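Local coordinates for bile salt hydrolase/transferase (Clostridium perfringens, PDB 2BJF), which hydrolyses the amide bond of glycine- and taurine-conjugated bile salts, releasing free bile acids, and also acts as a bile acid amine N-acyltransferase, at residues G96-V102 / N125-I131. Sequence-based numbering, arbitrary orientation.
Sequences GKTNIPV and NANIVDI
Asn99 OD1 takes two N-H groups, one from Asn127 ND2 across the contact at 3.0 Å and one from the backbone N of Ile94. The two asparagines are neighbours on one face of a two-stranded parallel sheet, 98-101 beside 126-129, joined by a crossover through helices 105-112 and 116-123. The Asn127 donor lies in the carbonyl plane of Asn99, yet the amide planes stand 85° apart and do not stack. Asn127 ND2 also donates to Ser90 OG.

Parallel pairing is evident at Asn127, whose N donates to Thr98 O and whose O accepts Ile100 N, both at 2.8 Å: it bonds to the residues before and after its bridge partner Asn99. Thr98 N to Asn125 O opens the series, Val129 N to Ile100 O continues it, and Val102 N to Val129 O, longer at 3.1 Å and more bent (143°), ends it.

On the face of Ala126, Ile100 and Ile128, Ile100 CD1 rests on Ala126 CB at 3.9 Å, and Phe105 of helix 105-112 touches both isoleucines. Just past the strand end, Val102 CG2 meets Ile128 CG2, those side chains crossing at about a right angle; the side chain of Val102 is about 6 Å from bound deoxycholate.

At the solvent-exposed start, Asn125 ND2 binds Gly96 O at 2.8 Å in the carbonyl plane, and a water links Lys97 NZ to Ala126 O, 2.8 Å from each.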
loop_
_atom_site.group_PDB
_atom_site.type_symbol
_atom_site.label_atom_id
_atom_site.label_comp_id
_atom_site.label_asym_id
_atom_site.label_seq_id
_atom_site.Cartn_x
_atom_site.Cartn_y
_atom_site.Cartn_z
ATOM N N GLY A 96 -26.706 -31.174 26.007
ATOM C CA GLY A 96 -26.066 -32.189 25.172
ATOM C C GLY A 96 -24.655 -31.854 24.721
ATOM O O GLY A 96 -23.991 -32.678 24.090
ATOM N N LYS A 97 -24.199 -30.646 25.044
ATOM C CA LYS A 97 -22.865 -30.186 24.660
ATOM C C LYS A 97 -21.898 -30.211 25.842
ATOM O O LYS A 97 -22.318 -30.211 27.003
ATOM C CB LYS A 97 -22.933 -28.767 24.079
ATOM C CG LYS A 97 -23.699 -28.636 22.765
ATOM C CD LYS A 97 -22.829 -28.958 21.557
ATOM C CE LYS A 97 -23.572 -28.688 20.257
ATOM N NZ LYS A 97 -22.709 -28.925 19.063
ATOM N N THR A 98 -20.603 -30.248 25.531
ATOM C CA THR A 98 -19.560 -30.023 26.523
ATOM C C THR A 98 -19.399 -28.509 26.662
ATOM O O THR A 98 -18.779 -27.857 25.818
ATOM C CB THR A 98 -18.221 -30.681 26.109
ATOM O OG1 THR A 98 -18.418 -32.088 25.913
ATOM C CG2 THR A 98 -17.148 -30.471 27.174
ATOM N N ASN A 99 -19.988 -27.959 27.721
ATOM C CA ASN A 99 -20.024 -26.514 27.924
ATOM C C ASN A 99 -18.826 -26.006 28.716
ATOM O O ASN A 99 -18.589 -26.428 29.853
ATOM C CB ASN A 99 -21.336 -26.097 28.591
ATOM C CG ASN A 99 -22.543 -26.351 27.709
ATOM O OD1 ASN A 99 -22.776 -25.637 26.732
ATOM N ND2 ASN A 99 -23.322 -27.372 28.052
ATOM N N ILE A 100 -18.070 -25.102 28.097
ATOM C CA ILE A 100 -16.847 -24.564 28.681
ATOM C C ILE A 100 -16.961 -23.043 28.807
ATOM O O ILE A 100 -17.149 -22.357 27.802
ATOM C CB ILE A 100 -15.605 -24.907 27.816
ATOM C CG1 ILE A 100 -15.604 -26.388 27.418
ATOM C CG2 ILE A 100 -14.318 -24.542 28.550
ATOM C CD1 ILE A 100 -14.982 -26.663 26.062
ATOM N N PRO A 101 -16.866 -22.514 30.041
ATOM C CA PRO A 101 -16.871 -21.064 30.233
ATOM C C PRO A 101 -15.669 -20.414 29.552
ATOM O O PRO A 101 -14.582 -20.997 29.540
ATOM C CB PRO A 101 -16.770 -20.909 31.753
ATOM C CG PRO A 101 -17.238 -22.212 32.308
ATOM C CD PRO A 101 -16.763 -23.231 31.325
ATOM N N VAL A 102 -15.873 -19.222 28.992
ATOM C CA VAL A 102 -14.829 -18.518 28.234
ATOM C C VAL A 102 -13.515 -18.402 29.012
ATOM O O VAL A 102 -12.448 -18.731 28.487
ATOM C CB VAL A 102 -15.292 -17.106 27.777
ATOM C CG1 VAL A 102 -14.252 -16.467 26.863
ATOM C CG2 VAL A 102 -16.635 -17.175 27.070
ATOM N N ASN A 125 -18.032 -31.798 20.041
ATOM C CA ASN A 125 -19.293 -31.573 20.745
ATOM C C ASN A 125 -19.193 -30.472 21.809
ATOM O O ASN A 125 -19.991 -30.424 22.747
ATOM C CB ASN A 125 -19.795 -32.885 21.360
ATOM C CG ASN A 125 -21.256 -32.821 21.777
ATOM O OD1 ASN A 125 -22.102 -32.284 21.057
ATOM N ND2 ASN A 125 -21.558 -33.371 22.946
ATOM N N ALA A 126 -18.217 -29.580 21.651
ATOM C CA ALA A 126 -17.993 -28.521 22.632
ATOM C C ALA A 126 -18.760 -27.238 22.315
ATOM O O ALA A 126 -19.128 -26.980 21.164
ATOM C CB ALA A 126 -16.502 -28.236 22.787
ATOM N N ASN A 127 -19.003 -26.450 23.359
ATOM C CA ASN A 127 -19.640 -25.145 23.251
ATOM C C ASN A 127 -19.037 -24.197 24.278
ATOM O O ASN A 127 -18.887 -24.557 25.446
ATOM C CB ASN A 127 -21.152 -25.254 23.467
ATOM C CG ASN A 127 -21.838 -23.899 23.500
ATOM O OD1 ASN A 127 -21.932 -23.211 22.483
ATOM N ND2 ASN A 127 -22.321 -23.510 24.674
ATOM N N ILE A 128 -18.690 -22.990 23.843
ATOM C CA ILE A 128 -18.113 -21.998 24.743
ATOM C C ILE A 128 -19.202 -21.044 25.239
ATOM O O ILE A 128 -19.892 -20.403 24.445
ATOM C CB ILE A 128 -16.915 -21.261 24.096
ATOM C CG1 ILE A 128 -15.848 -22.283 23.685
ATOM C CG2 ILE A 128 -16.324 -20.241 25.064
ATOM C CD1 ILE A 128 -14.769 -21.751 22.767
ATOM N N VAL A 129 -19.350 -20.975 26.561
ATOM C CA VAL A 129 -20.448 -20.245 27.196
ATOM C C VAL A 129 -19.960 -19.005 27.957
ATOM O O VAL A 129 -18.935 -19.046 28.640
ATOM C CB VAL A 129 -21.302 -21.189 28.109
ATOM C CG1 VAL A 129 -20.439 -21.894 29.156
ATOM C CG2 VAL A 129 -22.449 -20.437 28.762
ATOM N N ASP A 130 -20.704 -17.907 27.827
ATOM C CA ASP A 130 -20.341 -16.631 28.443
ATOM C C ASP A 130 -20.755 -16.564 29.919
ATOM O O ASP A 130 -21.586 -15.739 30.311
ATOM C CB ASP A 130 -20.945 -15.464 27.646
ATOM C CG ASP A 130 -20.270 -14.126 27.937
ATOM O OD1 ASP A 130 -19.277 -14.087 28.695
ATOM O OD2 ASP A 130 -20.739 -13.104 27.393
ATOM N N ILE A 131 -20.168 -17.446 30.727
ATOM C CA ILE A 131 -20.358 -17.433 32.177
ATOM C C ILE A 131 -19.285 -16.542 32.804
ATOM O O ILE A 131 -18.095 -16.749 32.559
ATOM C CB ILE A 131 -20.280 -18.870 32.787
ATOM C CG1 ILE A 131 -21.344 -19.800 32.179
ATOM C CG2 ILE A 131 -20.376 -18.836 34.320
ATOM C CD1 ILE A 131 -22.796 -19.361 32.375
HETATM O O HOH W 1 -19.964 -28.339 18.824
#